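Local coordinates for alginate biosynthesis protein AlgX (Pseudomonas aeruginosa, PDB 4KNC) that protects the exopolysaccharide alginate from degradation as it crosses the periplasm and takes part in its O-acetylation, at residues N371-W374 / R380-L383; V83-T88 / L115-R120; L32-H37 / G147-T152. One frame throughout, in Å; residues are numbered along the deposited sequence.

Contact 1: residues N371-W374 / R380-L383; sequences NTIW and REQL
Trp374 and Arg380 lie alongside each other and point the same way from neighbouring strands, the arginine's aliphatic stem running along one face of the indole. Arg380 CB sits over the six-membered ring, 3.9 Å from the centroid of the Trp374 ring and 8° off its normal, a CH-pi contact. With Arg380 CG wedged between the backbone N and the carbonyl carbon (chi1 55°), the stem follows the ring outward, and Arg380 CD comes 3.8 Å from Trp374 CH2. A bend further along then turns the guanidinium toward the methyl of Thr372, with Arg380 NH2 4.0 Å from Thr372 CG2. The two strands form an antiparallel beta hairpin at one edge of a four-stranded sheet in the carbohydrate-binding module. Its hydrogen-bonded pairs are Asn371 with Leu383 and Ile373 with Glu381, the latter joined by Ile373 N to Glu381 O and Glu381 N to Ile373 O, both 2.9 Å. On the face opposite Trp374, Asn371 turns its amide back over its partner strand: Asn371 ND2 donates to Leu383 O at 3.3 Å, while its backbone N reaches that oxygen from the other side of the carbonyl plane. Glu381, on the same face, forms a salt bridge with Arg311.

Contact 2: residues V83-T88 / L115-R120; sequences VVYQPT and LATIAR
Van der Waals contact between Tyr85 and two helix residues, Thr117 and Ile118, makes up this interface. The methyl of Thr117 approaches the outer part of the phenol obliquely, with Thr117 CG2 3.5 Å from Tyr85 CE2 and 3.7 Å from Tyr85 OH. Nearer the root of the ring, the end of Ile118 takes over: its CD1 lies 4.0 Å from Tyr85 CD2 and 4.1 Å from Tyr85 CB. Tyr85 holds CG anti to its backbone N (chi1 -164°), which carries the ring out from the strand to the helix. Strand 80-85 is an outermost strand of the parallel sheet of the SGNH hydrolase-like domain, and helix 107-123 packs against it, as in the alpha/beta architecture of that superfamily. Aromatic contacts extend the interface along the same helix, where Phe121 meets Tyr85 edge-to-face and Tyr114, its ring also touching Tyr85, donates its hydroxyl to the Tyr85 carbonyl. The hydroxyls of Tyr85 and Thr117 bond elsewhere. The phenol oxygen of Tyr85 is hydrogen-bonded to Gly58 N, anchoring the far end of the ring, whereas Thr117 OG1 bonds back to Asn113 O one turn earlier in its own helix. That intrahelical bond occupies the hydroxyl while the methyl meets the tyrosine.

Contact 3: residues L32-H37 / G147-T152; sequences LGFFTH and GDHHWT
Both segments are irregular in backbone, and they approach through Phe34 and His149, whose CB atoms each point toward the opposite segment. The rings form a T-shaped pair: the edge of Phe34 is directed at the face of His149, with centroids 5.0 Å apart and planes at 86°. Phe34 CE2 is 3.7 Å from His149 CG, and Phe34 CZ is 3.8 Å from His149 CD2, so the edge lies across the inner side of the imidazole. The other face of His149 meets His150 ND1. Residues 147-152 carry two members of the inferred Ser-His-Asp catalytic triad of the SGNH hydrolase-like domain, Asp148 and His150, the latter bonded through NE2 to the proposed nucleophile Ser243. Asp148 OD2 accepts twice from His150: from ND1 at 2.6 Å, through the syn lone pair and near the imidazole plane, and from the backbone N at 3.0 Å, from above the carboxylate plane, which makes an Asx turn and ties both backbone and ring of His150 to one oxygen. Asp148 OD1 is held separately by Thr194 N, and His149 lies between the Phe34 edge and His150, its side chain about 5 Å from that of Ser243.

The three contacts illustrate how chemistry follows place in a two-domain protein. Contact 2 is buried between an outermost strand of the parallel sheet and a helix, and relies on apolar and aromatic packing. Contact 3 lies nearer the surface, joins two loops through a single aromatic pair, and borders the proposed active site. Contact 1 is partly buried at a sheet edge in the other domain, where backbone hydrogen bonds dominate; its centre is about 35 Å from that of contact 2. Contacts 2 and 3 share no element but touch, Gln86 NE2 lying 3.3 Å from Trp151 CD2, and contact 2 is nested in the chain loop that contact 3 closes.

Contact 1: residues N371-W374 / R380-L383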
# COMPACT_ATOMS: atom_id res chain seq x y z
N ASN A 371 -4.37 14.32 16.64
CA ASN A 371 -3.42 14.58 17.71
C ASN A 371 -2.93 16.01 17.75
O ASN A 371 -2.65 16.61 16.71
CB ASN A 371 -2.18 13.71 17.56
CG ASN A 371 -2.50 12.25 17.54
OD1 ASN A 371 -2.64 11.62 18.59
ND2 ASN A 371 -2.58 11.67 16.34
N THR A 372 -2.77 16.54 18.94
CA THR A 372 -2.04 17.79 19.10
C THR A 372 -0.92 17.56 20.09
O THR A 372 -1.14 16.98 21.15
CB THR A 372 -2.95 18.94 19.57
OG1 THR A 372 -4.06 19.04 18.67
CG2 THR A 372 -2.18 20.24 19.55
N ILE A 373 0.28 17.98 19.71
CA ILE A 373 1.47 17.78 20.51
C ILE A 373 2.08 19.13 20.90
O ILE A 373 2.55 19.86 20.03
CB ILE A 373 2.54 16.99 19.72
CG1 ILE A 373 2.05 15.57 19.42
CG2 ILE A 373 3.80 16.94 20.50
CD1 ILE A 373 1.27 15.43 18.09
N TRP A 374 2.05 19.44 22.19
CA TRP A 374 2.61 20.69 22.71
C TRP A 374 4.01 20.48 23.28
O TRP A 374 4.30 19.46 23.93
CB TRP A 374 1.73 21.28 23.83
CG TRP A 374 0.43 21.85 23.37
CD1 TRP A 374 -0.77 21.21 23.32
CD2 TRP A 374 0.20 23.18 22.90
NE1 TRP A 374 -1.74 22.06 22.84
CE2 TRP A 374 -1.17 23.28 22.58
CE3 TRP A 374 1.02 24.30 22.72
CZ2 TRP A 374 -1.73 24.45 22.08
CZ3 TRP A 374 0.45 25.47 22.22
CH2 TRP A 374 -0.91 25.53 21.91
N ARG A 380 3.32 23.94 18.79
CA ARG A 380 2.37 22.84 18.71
C ARG A 380 2.48 22.13 17.36
O ARG A 380 2.85 22.75 16.36
CB ARG A 380 0.96 23.37 18.88
CG ARG A 380 0.61 24.47 17.90
CD ARG A 380 -0.79 25.02 18.11
NE ARG A 380 -1.81 24.01 17.86
CZ ARG A 380 -3.11 24.23 17.97
NH1 ARG A 380 -3.56 25.43 18.33
NH2 ARG A 380 -3.98 23.25 17.71
N GLU A 381 2.16 20.85 17.33
CA GLU A 381 2.03 20.13 16.07
C GLU A 381 0.65 19.50 16.00
O GLU A 381 0.21 18.88 16.95
CB GLU A 381 3.10 19.04 15.92
CG GLU A 381 3.29 18.64 14.47
CD GLU A 381 3.57 17.15 14.26
OE1 GLU A 381 4.19 16.50 15.13
OE2 GLU A 381 3.15 16.64 13.21
N GLN A 382 -0.03 19.66 14.87
CA GLN A 382 -1.30 18.98 14.69
C GLN A 382 -1.16 17.84 13.69
O GLN A 382 -1.07 18.06 12.48
CB GLN A 382 -2.37 19.96 14.24
CG GLN A 382 -2.71 20.99 15.29
CD GLN A 382 -3.74 21.97 14.81
OE1 GLN A 382 -3.52 23.18 14.85
NE2 GLN A 382 -4.89 21.47 14.37
N LEU A 383 -1.16 16.62 14.21
CA LEU A 383 -1.01 15.44 13.37
C LEU A 383 -2.32 14.68 13.26
O LEU A 383 -2.82 14.16 14.24
CB LEU A 383 0.08 14.52 13.92
CG LEU A 383 0.15 13.16 13.22
CD1 LEU A 383 0.35 13.35 11.72
CD2 LEU A 383 1.24 12.28 13.81

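Contact 2: residues V83-T88 / L115-R120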
# COMPACT_ATOMS: atom_id res chain seq x y z
N VAL A 83 9.39 -4.63 -3.77
CA VAL A 83 8.31 -3.75 -4.20
C VAL A 83 7.77 -4.15 -5.58
O VAL A 83 8.52 -4.33 -6.55
CB VAL A 83 8.68 -2.22 -4.16
CG1 VAL A 83 7.76 -1.40 -5.04
CG2 VAL A 83 8.63 -1.67 -2.73
N VAL A 84 6.46 -4.35 -5.64
CA VAL A 84 5.78 -4.59 -6.90
C VAL A 84 5.16 -3.28 -7.36
O VAL A 84 4.13 -2.85 -6.82
CB VAL A 84 4.73 -5.68 -6.76
CG1 VAL A 84 3.83 -5.71 -8.01
CG2 VAL A 84 5.43 -7.05 -6.55
N TYR A 85 5.80 -2.64 -8.32
CA TYR A 85 5.41 -1.33 -8.81
C TYR A 85 4.56 -1.56 -10.05
O TYR A 85 5.09 -1.67 -11.16
CB TYR A 85 6.67 -0.55 -9.17
CG TYR A 85 6.54 0.96 -9.34
CD1 TYR A 85 5.93 1.76 -8.37
CD2 TYR A 85 7.09 1.59 -10.46
CE1 TYR A 85 5.86 3.15 -8.52
CE2 TYR A 85 7.01 2.98 -10.62
CZ TYR A 85 6.40 3.74 -9.66
OH TYR A 85 6.33 5.10 -9.83
N GLN A 86 3.25 -1.68 -9.86
CA GLN A 86 2.36 -2.11 -10.95
C GLN A 86 2.45 -1.13 -12.13
O GLN A 86 2.30 0.08 -11.97
CB GLN A 86 0.91 -2.22 -10.44
CG GLN A 86 0.01 -3.07 -11.34
CD GLN A 86 -1.48 -2.95 -10.97
OE1 GLN A 86 -1.92 -1.92 -10.47
NE2 GLN A 86 -2.24 -4.02 -11.21
N PRO A 87 2.74 -1.65 -13.32
CA PRO A 87 2.91 -0.75 -14.47
C PRO A 87 1.58 -0.20 -15.01
O PRO A 87 0.51 -0.72 -14.71
CB PRO A 87 3.59 -1.65 -15.51
CG PRO A 87 3.15 -3.06 -15.13
CD PRO A 87 3.08 -3.05 -13.63
N THR A 88 1.65 0.86 -15.80
CA THR A 88 0.41 1.51 -16.25
C THR A 88 -0.31 0.71 -17.34
O THR A 88 0.28 -0.15 -18.00
CB THR A 88 0.65 2.96 -16.69
OG1 THR A 88 1.66 3.00 -17.71
CG2 THR A 88 1.09 3.82 -15.49
N LEU A 115 11.44 2.74 -16.04
CA LEU A 115 12.64 1.92 -15.80
C LEU A 115 13.64 2.62 -14.88
O LEU A 115 14.24 1.99 -13.99
CB LEU A 115 13.31 1.54 -17.11
CG LEU A 115 12.55 0.48 -17.91
CD1 LEU A 115 13.14 0.36 -19.29
CD2 LEU A 115 12.59 -0.86 -17.18
N ALA A 116 13.80 3.93 -15.10
CA ALA A 116 14.63 4.75 -14.21
C ALA A 116 14.14 4.67 -12.76
O ALA A 116 14.94 4.59 -11.82
CB ALA A 116 14.65 6.21 -14.70
N THR A 117 12.81 4.69 -12.58
CA THR A 117 12.23 4.59 -11.24
C THR A 117 12.49 3.24 -10.58
O THR A 117 12.83 3.16 -9.39
CB THR A 117 10.70 4.86 -11.30
OG1 THR A 117 10.49 6.21 -11.74
CG2 THR A 117 10.04 4.67 -9.95
N ILE A 118 12.32 2.17 -11.35
CA ILE A 118 12.72 0.82 -10.93
C ILE A 118 14.18 0.79 -10.43
O ILE A 118 14.49 0.22 -9.36
CB ILE A 118 12.58 -0.17 -12.11
CG1 ILE A 118 11.11 -0.31 -12.51
CG2 ILE A 118 13.17 -1.51 -11.75
CD1 ILE A 118 10.19 -0.69 -11.36
N ALA A 119 15.06 1.42 -11.19
CA ALA A 119 16.47 1.52 -10.80
C ALA A 119 16.63 2.26 -9.48
O ALA A 119 17.45 1.87 -8.65
CB ALA A 119 17.28 2.19 -11.89
N ARG A 120 15.84 3.31 -9.28
CA ARG A 120 15.93 4.04 -8.01
C ARG A 120 15.45 3.20 -6.82
O ARG A 120 16.04 3.24 -5.73
CB ARG A 120 15.19 5.38 -8.09
CG ARG A 120 15.86 6.34 -9.05
CD ARG A 120 15.28 7.74 -9.00
NE ARG A 120 16.03 8.63 -9.89
CZ ARG A 120 15.83 9.94 -10.02
NH1 ARG A 120 14.88 10.54 -9.31
NH2 ARG A 120 16.57 10.65 -10.86

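Contact 3: residues L32-H37 / G147-T152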
# COMPACT_ATOMS: atom_id res chain seq x y z
N LEU A 32 -15.15 11.37 -9.66
CA LEU A 32 -14.63 11.61 -11.01
C LEU A 32 -13.11 11.77 -11.13
O LEU A 32 -12.54 11.48 -12.18
CB LEU A 32 -15.33 12.80 -11.65
CG LEU A 32 -16.73 12.46 -12.14
CD1 LEU A 32 -17.42 13.68 -12.81
CD2 LEU A 32 -16.65 11.28 -13.09
N GLY A 33 -12.46 12.22 -10.06
CA GLY A 33 -11.03 12.54 -10.10
C GLY A 33 -10.12 11.35 -10.36
O GLY A 33 -8.96 11.52 -10.74
N PHE A 34 -10.65 10.15 -10.16
CA PHE A 34 -9.91 8.92 -10.41
C PHE A 34 -9.89 8.52 -11.89
O PHE A 34 -9.25 7.54 -12.26
CB PHE A 34 -10.51 7.79 -9.56
CG PHE A 34 -9.68 6.53 -9.54
CD1 PHE A 34 -8.45 6.51 -8.93
CD2 PHE A 34 -10.15 5.36 -10.13
CE1 PHE A 34 -7.68 5.33 -8.91
CE2 PHE A 34 -9.39 4.19 -10.12
CZ PHE A 34 -8.16 4.18 -9.51
N PHE A 35 -10.57 9.29 -12.74
CA PHE A 35 -10.71 8.91 -14.15
C PHE A 35 -10.18 9.94 -15.16
O PHE A 35 -10.28 9.75 -16.36
CB PHE A 35 -12.17 8.58 -14.47
CG PHE A 35 -12.79 7.61 -13.51
CD1 PHE A 35 -12.56 6.25 -13.64
CD2 PHE A 35 -13.58 8.06 -12.46
CE1 PHE A 35 -13.12 5.34 -12.74
CE2 PHE A 35 -14.14 7.16 -11.55
CZ PHE A 35 -13.91 5.80 -11.69
N THR A 36 -9.60 11.02 -14.64
CA THR A 36 -9.21 12.18 -15.45
C THR A 36 -8.15 11.92 -16.53
O THR A 36 -7.06 11.44 -16.21
CB THR A 36 -8.64 13.26 -14.51
OG1 THR A 36 -9.47 13.35 -13.35
CG2 THR A 36 -8.59 14.61 -15.21
N HIS A 37 -8.46 12.17 -17.80
CA HIS A 37 -9.82 12.21 -18.32
C HIS A 37 -9.94 10.99 -19.25
O HIS A 37 -8.93 10.43 -19.69
CB HIS A 37 -10.13 13.54 -19.04
CG HIS A 37 -9.47 13.69 -20.38
ND1 HIS A 37 -8.39 14.52 -20.59
CD2 HIS A 37 -9.75 13.14 -21.59
CE1 HIS A 37 -8.02 14.47 -21.85
NE2 HIS A 37 -8.83 13.63 -22.48
N GLY A 147 -12.15 -1.64 -19.11
CA GLY A 147 -12.63 -0.37 -18.57
C GLY A 147 -12.49 -0.32 -17.06
O GLY A 147 -13.36 0.20 -16.37
N ASP A 148 -11.39 -0.87 -16.55
CA ASP A 148 -11.17 -0.93 -15.11
C ASP A 148 -9.68 -0.77 -14.81
O ASP A 148 -8.85 -0.94 -15.70
CB ASP A 148 -11.69 -2.25 -14.54
CG ASP A 148 -11.80 -2.23 -13.03
OD1 ASP A 148 -12.70 -1.54 -12.49
OD2 ASP A 148 -11.01 -2.93 -12.36
N HIS A 149 -9.36 -0.44 -13.56
CA HIS A 149 -7.98 -0.22 -13.14
C HIS A 149 -7.30 -1.50 -12.61
O HIS A 149 -6.10 -1.50 -12.34
CB HIS A 149 -7.93 0.89 -12.07
CG HIS A 149 -8.72 0.59 -10.83
ND1 HIS A 149 -10.10 0.50 -10.83
CD2 HIS A 149 -8.33 0.36 -9.56
CE1 HIS A 149 -10.52 0.22 -9.61
NE2 HIS A 149 -9.46 0.13 -8.82
N HIS A 150 -8.05 -2.58 -12.43
CA HIS A 150 -7.46 -3.84 -11.98
C HIS A 150 -6.89 -4.62 -13.16
O HIS A 150 -7.41 -4.54 -14.27
CB HIS A 150 -8.50 -4.72 -11.27
CG HIS A 150 -9.01 -4.12 -10.00
ND1 HIS A 150 -10.22 -3.46 -9.92
CD2 HIS A 150 -8.47 -4.07 -8.76
CE1 HIS A 150 -10.40 -3.03 -8.68
NE2 HIS A 150 -9.35 -3.38 -7.96
N TRP A 151 -5.81 -5.37 -12.91
CA TRP A 151 -5.38 -6.38 -13.87
C TRP A 151 -6.41 -7.50 -13.88
O TRP A 151 -7.15 -7.68 -12.91
CB TRP A 151 -3.96 -6.92 -13.55
CG TRP A 151 -3.66 -7.27 -12.10
CD1 TRP A 151 -4.56 -7.63 -11.11
CD2 TRP A 151 -2.36 -7.30 -11.48
NE1 TRP A 151 -3.89 -7.87 -9.93
CE2 TRP A 151 -2.54 -7.67 -10.13
CE3 TRP A 151 -1.07 -7.03 -11.94
CZ2 TRP A 151 -1.47 -7.77 -9.24
CZ3 TRP A 151 -0.02 -7.12 -11.06
CH2 TRP A 151 -0.22 -7.51 -9.72
N THR A 152 -6.49 -8.24 -14.98
CA THR A 152 -7.25 -9.48 -14.98
C THR A 152 -6.41 -10.52 -14.24
O THR A 152 -5.22 -10.29 -14.00
CB THR A 152 -7.45 -9.99 -16.41
OG1 THR A 152 -6.16 -10.20 -17.03
CG2 THR A 152 -8.27 -8.99 -17.22